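Local coordinates for protein sulfide-quinone reductase (Aquifex aeolicus, PDB 3HYW) that oxidises hydrogen sulfide with FAD and passes the electrons to a membrane quinone, building up polysulfur on its active-site cysteines, at residues A[57-69]-A[385-397]. Residues are numbered along the deposited sequence; the frame is centred on the assembly and turned at random.
With DCQ (2-decyl-5,6-dimethoxy-3-methylcyclohexa-2,5-diene-1,4-dione), chain H; SO4 (sulfate ion), chain M.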
loop_
_atom_site.group_PDB
_atom_site.type_symbol
_atom_site.label_atom_id
_atom_site.label_comp_id
_atom_site.label_asym_id
_atom_site.label_seq_id
_atom_site.Cartn_x
_atom_site.Cartn_y
_atom_site.Cartn_z
ATOM N N ASP A 57 -5.470 -39.832 -9.744
ATOM C CA ASP A 57 -4.582 -39.488 -8.635
ATOM C C ASP A 57 -5.207 -38.568 -7.580
ATOM O O ASP A 57 -4.641 -38.396 -6.497
ATOM C CB ASP A 57 -3.300 -38.860 -9.174
ATOM C CG ASP A 57 -2.402 -39.867 -9.872
ATOM O OD1 ASP A 57 -2.535 -41.090 -9.626
ATOM O OD2 ASP A 57 -1.550 -39.425 -10.661
ATOM N N ILE A 58 -6.357 -37.975 -7.906
ATOM C CA ILE A 58 -7.059 -37.061 -6.997
ATOM C C ILE A 58 -8.532 -37.437 -6.827
ATOM O O ILE A 58 -9.370 -36.584 -6.533
ATOM C CB ILE A 58 -6.952 -35.570 -7.451
ATOM C CG1 ILE A 58 -7.609 -35.375 -8.829
ATOM C CG2 ILE A 58 -5.488 -35.136 -7.475
ATOM C CD1 ILE A 58 -8.131 -33.977 -9.103
ATOM N N SER A 59 -8.833 -38.718 -7.016
ATOM C CA SER A 59 -10.192 -39.234 -6.852
ATOM C C SER A 59 -10.168 -40.626 -6.219
ATOM O O SER A 59 -9.157 -41.322 -6.285
ATOM C CB SER A 59 -10.926 -39.274 -8.196
ATOM O OG SER A 59 -10.178 -39.988 -9.167
ATOM N N VAL A 60 -11.288 -41.009 -5.608
ATOM C CA VAL A 60 -11.434 -42.300 -4.936
ATOM C C VAL A 60 -12.781 -42.938 -5.316
ATOM O O VAL A 60 -13.835 -42.399 -4.965
ATOM C CB VAL A 60 -11.356 -42.141 -3.386
ATOM C CG1 VAL A 60 -11.421 -43.502 -2.689
ATOM C CG2 VAL A 60 -10.078 -41.413 -2.971
ATOM N N PRO A 61 -12.758 -44.080 -6.039
ATOM C CA PRO A 61 -14.013 -44.806 -6.288
ATOM C C PRO A 61 -14.665 -45.283 -4.977
ATOM O O PRO A 61 -14.006 -45.923 -4.145
ATOM C CB PRO A 61 -13.566 -45.986 -7.160
ATOM C CG PRO A 61 -12.270 -45.533 -7.772
ATOM C CD PRO A 61 -11.614 -44.746 -6.686
ATOM N N LEU A 62 -15.945 -44.966 -4.812
ATOM C CA LEU A 62 -16.659 -45.155 -3.541
ATOM C C LEU A 62 -17.332 -46.512 -3.343
ATOM O O LEU A 62 -17.425 -46.994 -2.212
ATOM C CB LEU A 62 -17.692 -44.043 -3.356
ATOM C CG LEU A 62 -17.103 -42.627 -3.289
ATOM C CD1 LEU A 62 -18.190 -41.564 -3.273
ATOM C CD2 LEU A 62 -16.190 -42.493 -2.075
ATOM N N ALA A 63 -17.808 -47.117 -4.431
ATOM C CA ALA A 63 -18.531 -48.392 -4.355
ATOM C C ALA A 63 -17.721 -49.527 -3.725
ATOM O O ALA A 63 -18.251 -50.252 -2.885
ATOM C CB ALA A 63 -19.073 -48.802 -5.722
ATOM N N PRO A 64 -16.442 -49.696 -4.121
ATOM C CA PRO A 64 -15.703 -50.762 -3.433
ATOM C C PRO A 64 -15.140 -50.350 -2.071
ATOM O O PRO A 64 -14.701 -51.209 -1.305
ATOM C CB PRO A 64 -14.565 -51.093 -4.405
ATOM C CG PRO A 64 -14.369 -49.860 -5.213
ATOM C CD PRO A 64 -15.624 -49.031 -5.154
ATOM N N LEU A 65 -15.173 -49.057 -1.773
ATOM C CA LEU A 65 -14.563 -48.524 -0.565
ATOM C C LEU A 65 -15.518 -48.460 0.632
ATOM O O LEU A 65 -15.199 -48.966 1.704
ATOM C CB LEU A 65 -13.979 -47.135 -0.844
ATOM C CG LEU A 65 -13.337 -46.418 0.343
ATOM C CD1 LEU A 65 -12.027 -47.096 0.737
ATOM C CD2 LEU A 65 -13.125 -44.974 0.002
ATOM N N LEU A 66 -16.683 -47.842 0.444
ATOM C CA LEU A 66 -17.591 -47.552 1.565
ATOM C C LEU A 66 -18.131 -48.761 2.367
ATOM O O LEU A 66 -18.278 -48.647 3.581
ATOM C CB LEU A 66 -18.708 -46.583 1.146
ATOM C CG LEU A 66 -18.223 -45.236 0.588
ATOM C CD1 LEU A 66 -19.392 -44.336 0.211
ATOM C CD2 LEU A 66 -17.300 -44.525 1.572
ATOM N N PRO A 67 -18.415 -49.913 1.703
ATOM C CA PRO A 67 -18.792 -51.143 2.435
ATOM C C PRO A 67 -17.756 -51.614 3.468
ATOM O O PRO A 67 -18.129 -52.198 4.484
ATOM C CB PRO A 67 -18.930 -52.185 1.320
ATOM C CG PRO A 67 -19.268 -51.384 0.117
ATOM C CD PRO A 67 -18.458 -50.134 0.247
ATOM N N LYS A 68 -16.477 -51.344 3.210
ATOM C CA LYS A 68 -15.398 -51.665 4.155
ATOM C C LYS A 68 -15.572 -50.934 5.487
ATOM O O LYS A 68 -15.034 -51.362 6.514
ATOM C CB LYS A 68 -14.034 -51.335 3.542
ATOM C CG LYS A 68 -13.696 -52.199 2.335
ATOM C CD LYS A 68 -12.339 -51.868 1.756
ATOM C CE LYS A 68 -11.948 -52.896 0.705
ATOM N NZ LYS A 68 -10.544 -52.711 0.233
ATOM N N PHE A 69 -16.332 -49.840 5.458
ATOM C CA PHE A 69 -16.619 -49.049 6.652
ATOM C C PHE A 69 -18.080 -49.188 7.066
ATOM O O PHE A 69 -18.617 -48.348 7.794
ATOM C CB PHE A 69 -16.223 -47.580 6.419
ATOM C CG PHE A 69 -14.833 -47.417 5.870
ATOM C CD1 PHE A 69 -13.741 -48.041 6.493
ATOM C CD2 PHE A 69 -14.607 -46.669 4.723
ATOM C CE1 PHE A 69 -12.445 -47.911 5.979
ATOM C CE2 PHE A 69 -13.315 -46.528 4.207
ATOM C CZ PHE A 69 -12.237 -47.153 4.835
ATOM N N PHE A 385 -0.835 -31.979 1.946
ATOM C CA PHE A 385 -2.205 -32.075 2.430
ATOM C C PHE A 385 -3.127 -32.870 1.486
ATOM O O PHE A 385 -3.978 -33.634 1.942
ATOM C CB PHE A 385 -2.819 -30.700 2.723
ATOM C CG PHE A 385 -4.201 -30.793 3.300
ATOM C CD1 PHE A 385 -4.388 -31.226 4.610
ATOM C CD2 PHE A 385 -5.319 -30.518 2.516
ATOM C CE1 PHE A 385 -5.665 -31.353 5.135
ATOM C CE2 PHE A 385 -6.597 -30.637 3.040
ATOM C CZ PHE A 385 -6.768 -31.054 4.352
ATOM N N GLU A 386 -2.946 -32.671 0.185
ATOM C CA GLU A 386 -3.642 -33.438 -0.844
ATOM C C GLU A 386 -3.453 -34.947 -0.633
ATOM O O GLU A 386 -4.433 -35.686 -0.547
ATOM C CB GLU A 386 -3.136 -33.008 -2.223
ATOM C CG GLU A 386 -3.750 -33.737 -3.393
ATOM C CD GLU A 386 -3.095 -33.366 -4.704
ATOM O OE1 GLU A 386 -2.896 -32.153 -4.949
ATOM O OE2 GLU A 386 -2.770 -34.291 -5.479
ATOM N N LYS A 387 -2.202 -35.385 -0.505
ATOM C CA LYS A 387 -1.892 -36.802 -0.268
ATOM C C LYS A 387 -2.529 -37.299 1.030
ATOM O O LYS A 387 -3.121 -38.383 1.075
ATOM C CB LYS A 387 -0.372 -37.034 -0.248
ATOM C CG LYS A 387 0.360 -36.538 -1.503
ATOM C CD LYS A 387 -0.130 -37.274 -2.748
ATOM C CE LYS A 387 0.445 -36.686 -4.029
ATOM N NZ LYS A 387 -0.072 -37.432 -5.222
ATOM N N TYR A 388 -2.422 -36.479 2.072
ATOM C CA TYR A 388 -2.984 -36.782 3.393
ATOM C C TYR A 388 -4.511 -36.912 3.392
ATOM O O TYR A 388 -5.042 -37.865 3.956
ATOM C CB TYR A 388 -2.523 -35.741 4.429
ATOM C CG TYR A 388 -3.187 -35.858 5.795
ATOM C CD1 TYR A 388 -2.999 -36.988 6.593
ATOM C CD2 TYR A 388 -3.987 -34.825 6.293
ATOM C CE1 TYR A 388 -3.603 -37.096 7.850
ATOM C CE2 TYR A 388 -4.589 -34.918 7.559
ATOM C CZ TYR A 388 -4.392 -36.057 8.325
ATOM O OH TYR A 388 -4.983 -36.171 9.571
ATOM N N PHE A 389 -5.215 -35.972 2.765
ATOM C CA PHE A 389 -6.669 -36.048 2.737
ATOM C C PHE A 389 -7.179 -37.264 1.961
ATOM O O PHE A 389 -8.097 -37.946 2.417
ATOM C CB PHE A 389 -7.323 -34.764 2.203
ATOM C CG PHE A 389 -8.766 -34.621 2.613
ATOM C CD1 PHE A 389 -9.795 -35.110 1.803
ATOM C CD2 PHE A 389 -9.097 -34.037 3.832
ATOM C CE1 PHE A 389 -11.127 -34.996 2.197
ATOM C CE2 PHE A 389 -10.425 -33.927 4.237
ATOM C CZ PHE A 389 -11.446 -34.408 3.416
ATOM N N LEU A 390 -6.593 -37.526 0.794
ATOM C CA LEU A 390 -6.980 -38.697 -0.004
ATOM C C LEU A 390 -6.754 -39.985 0.766
ATOM O O LEU A 390 -7.565 -40.918 0.694
ATOM C CB LEU A 390 -6.218 -38.761 -1.332
ATOM C CG LEU A 390 -6.774 -38.175 -2.648
ATOM C CD1 LEU A 390 -8.293 -37.979 -2.686
ATOM C CD2 LEU A 390 -6.039 -36.922 -3.100
ATOM N N TRP A 391 -5.648 -40.042 1.504
ATOM C CA TRP A 391 -5.390 -41.177 2.387
ATOM C C TRP A 391 -6.540 -41.359 3.395
ATOM O O TRP A 391 -7.025 -42.475 3.602
ATOM C CB TRP A 391 -4.045 -41.017 3.114
ATOM C CG TRP A 391 -3.746 -42.178 3.983
ATOM C CD1 TRP A 391 -3.108 -43.335 3.624
ATOM C CD2 TRP A 391 -4.101 -42.326 5.360
ATOM N NE1 TRP A 391 -3.042 -44.189 4.700
ATOM C CE2 TRP A 391 -3.642 -43.594 5.777
ATOM C CE3 TRP A 391 -4.760 -41.507 6.287
ATOM C CZ2 TRP A 391 -3.822 -44.062 7.081
ATOM C CZ3 TRP A 391 -4.933 -41.974 7.581
ATOM C CH2 TRP A 391 -4.468 -43.235 7.964
ATOM N N LYS A 392 -6.969 -40.255 4.006
ATOM C CA LYS A 392 -8.048 -40.268 5.001
ATOM C C LYS A 392 -9.364 -40.795 4.432
ATOM O O LYS A 392 -10.062 -41.558 5.096
ATOM C CB LYS A 392 -8.260 -38.867 5.585
ATOM C CG LYS A 392 -7.195 -38.443 6.576
ATOM C CD LYS A 392 -7.693 -37.318 7.462
ATOM C CE LYS A 392 -7.855 -36.021 6.692
ATOM N NZ LYS A 392 -8.532 -35.027 7.539
ATOM N N VAL A 393 -9.683 -40.397 3.201
ATOM C CA VAL A 393 -10.851 -40.928 2.488
ATOM C C VAL A 393 -10.742 -42.448 2.335
ATOM O O VAL A 393 -11.694 -43.184 2.615
ATOM C CB VAL A 393 -11.051 -40.228 1.102
ATOM C CG1 VAL A 393 -12.212 -40.853 0.324
ATOM C CG2 VAL A 393 -11.283 -38.733 1.283
ATOM N N ARG A 394 -9.563 -42.908 1.937
ATOM C CA ARG A 394 -9.316 -44.325 1.697
ATOM C C ARG A 394 -9.220 -45.166 2.967
ATOM O O ARG A 394 -9.366 -46.381 2.918
ATOM C CB ARG A 394 -8.063 -44.507 0.836
ATOM C CG ARG A 394 -8.231 -44.000 -0.596
ATOM C CD ARG A 394 -7.118 -44.506 -1.506
ATOM N NE ARG A 394 -5.810 -44.043 -1.048
ATOM C CZ ARG A 394 -5.177 -42.969 -1.515
ATOM N NH1 ARG A 394 -5.707 -42.243 -2.493
ATOM N NH2 ARG A 394 -3.994 -42.635 -1.011
ATOM N N ASN A 395 -8.998 -44.515 4.104
ATOM C CA ASN A 395 -8.768 -45.240 5.343
ATOM C C ASN A 395 -9.832 -45.069 6.430
ATOM O O ASN A 395 -9.689 -45.603 7.529
ATOM C CB ASN A 395 -7.344 -44.999 5.849
ATOM C CG ASN A 395 -6.301 -45.655 4.952
ATOM O OD1 ASN A 395 -5.942 -45.120 3.903
ATOM N ND2 ASN A 395 -5.842 -46.834 5.345
ATOM N N GLY A 396 -10.901 -44.336 6.115
ATOM C CA GLY A 396 -12.119 -44.365 6.921
ATOM C C GLY A 396 -12.168 -43.451 8.124
ATOM O O GLY A 396 -13.005 -43.626 8.999
ATOM N N ASN A 397 -11.282 -42.463 8.164
ATOM C CA ASN A 397 -11.264 -41.506 9.255
ATOM C C ASN A 397 -10.846 -40.135 8.742
ATOM O O ASN A 397 -9.674 -39.925 8.415
ATOM C CB ASN A 397 -10.331 -41.990 10.373
ATOM C CG ASN A 397 -10.593 -41.294 11.710
ATOM O OD1 ASN A 397 -11.176 -40.209 11.765
ATOM N ND2 ASN A 397 -10.178 -41.935 12.794
HETATM O O2 DCQ H . -9.261 -28.338 5.587
HETATM C C2 DCQ H . -7.943 -28.033 5.729
HETATM C C3 DCQ H . -7.296 -27.329 4.720
HETATM O O3 DCQ H . -7.991 -26.926 3.604
HETATM C C3M DCQ H . -8.144 -27.752 2.449
HETATM C C4 DCQ H . -5.950 -27.016 4.854
HETATM O O4 DCQ H . -5.312 -26.314 3.862
HETATM C C4M DCQ H . -4.419 -26.957 2.954
HETATM C C5 DCQ H . -5.255 -27.411 5.993
HETATM O O5 DCQ H . -3.934 -27.099 6.112
HETATM C C1 DCQ H . -7.251 -28.432 6.869
HETATM C C1M DCQ H . -7.981 -29.199 7.946
HETATM C C6 DCQ H . -5.897 -28.124 7.002
HETATM C C7 DCQ H . -5.122 -28.546 8.238
HETATM C C8 DCQ H . -4.183 -29.713 7.946
HETATM C C9 DCQ H . -4.164 -30.704 9.103
HETATM C C10 DCQ H . -2.768 -30.841 9.701
HETATM C C11 DCQ H . -2.185 -32.218 9.411
HETATM C C12 DCQ H . -1.606 -32.852 10.668
HETATM C C13 DCQ H . -0.079 -32.811 10.651
HETATM C C14 DCQ H . 0.517 -33.788 11.660
HETATM C C15 DCQ H . 2.024 -33.602 11.799
HETATM C C16 DCQ H . 2.678 -34.878 12.283
HETATM S S SO4 M . -3.924 -46.094 0.804
HETATM O O1 SO4 M . -4.873 -46.709 -0.115
HETATM O O2 SO4 M . -4.158 -44.657 0.865
HETATM O O3 SO4 M . -4.076 -46.670 2.135
HETATM O O4 SO4 M . -2.571 -46.318 0.323
HETATM O O HOH W 1 -2.786 -36.830 -5.425
HETATM O O HOH W 2 -3.529 -40.309 -4.400
#
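Asp-57 O lies 4.0 Å from Leu-390 CD2 of helix 376-395, and a water donates to that oxygen (2.7 Å) and to Glu-386 OE2 while accepting from Lys-387 NZ. The same methyl touches Ile-58 CA, and Ile-58 CG2 rests on Glu-386 OE2, whose carboxylate also salt-bridges Arg-53 through OE1. Val-60, paired with Phe-39 in the two-stranded sheet, faces the helix; with CG1 anti to the backbone N (chi1 -176°), it sets CG2 against Leu-390 CD1 at 3.9 Å and CG1 against Arg-394 CG. Beyond CG, Arg-394 turns to a sulfate, probably from the crystallisation liquor, its NE reaching O2 at 2.6 Å. Leu-65 sets CD1 against Arg-394 O and CD2 against Val-393 O, carbonyls of successive residues near the helix end. Phe-69 then lays a ring face on Gly-396 CA, a CH-pi contact 3.6 Å from the centroid, where the positive-phi glycine of a Schellman motif leaves no side chain in the way. One turn before Phe-389, Phe-385 presents a ring face to decylubiquinone, its CE2 3.3 Å from C3M; an alanine here would probably leave that side of the quinone headgroup without its aromatic cover. The example illustrates one helix with two roles: Leu-390 and Val-393 pack on strand 59-61 through Val-60, flanking methyls and a ring meet backbone or carboxylate atoms, and water, not direct hydrogen bonding, links polar groups near Asp-57, while Phe-385 lines the quinone site.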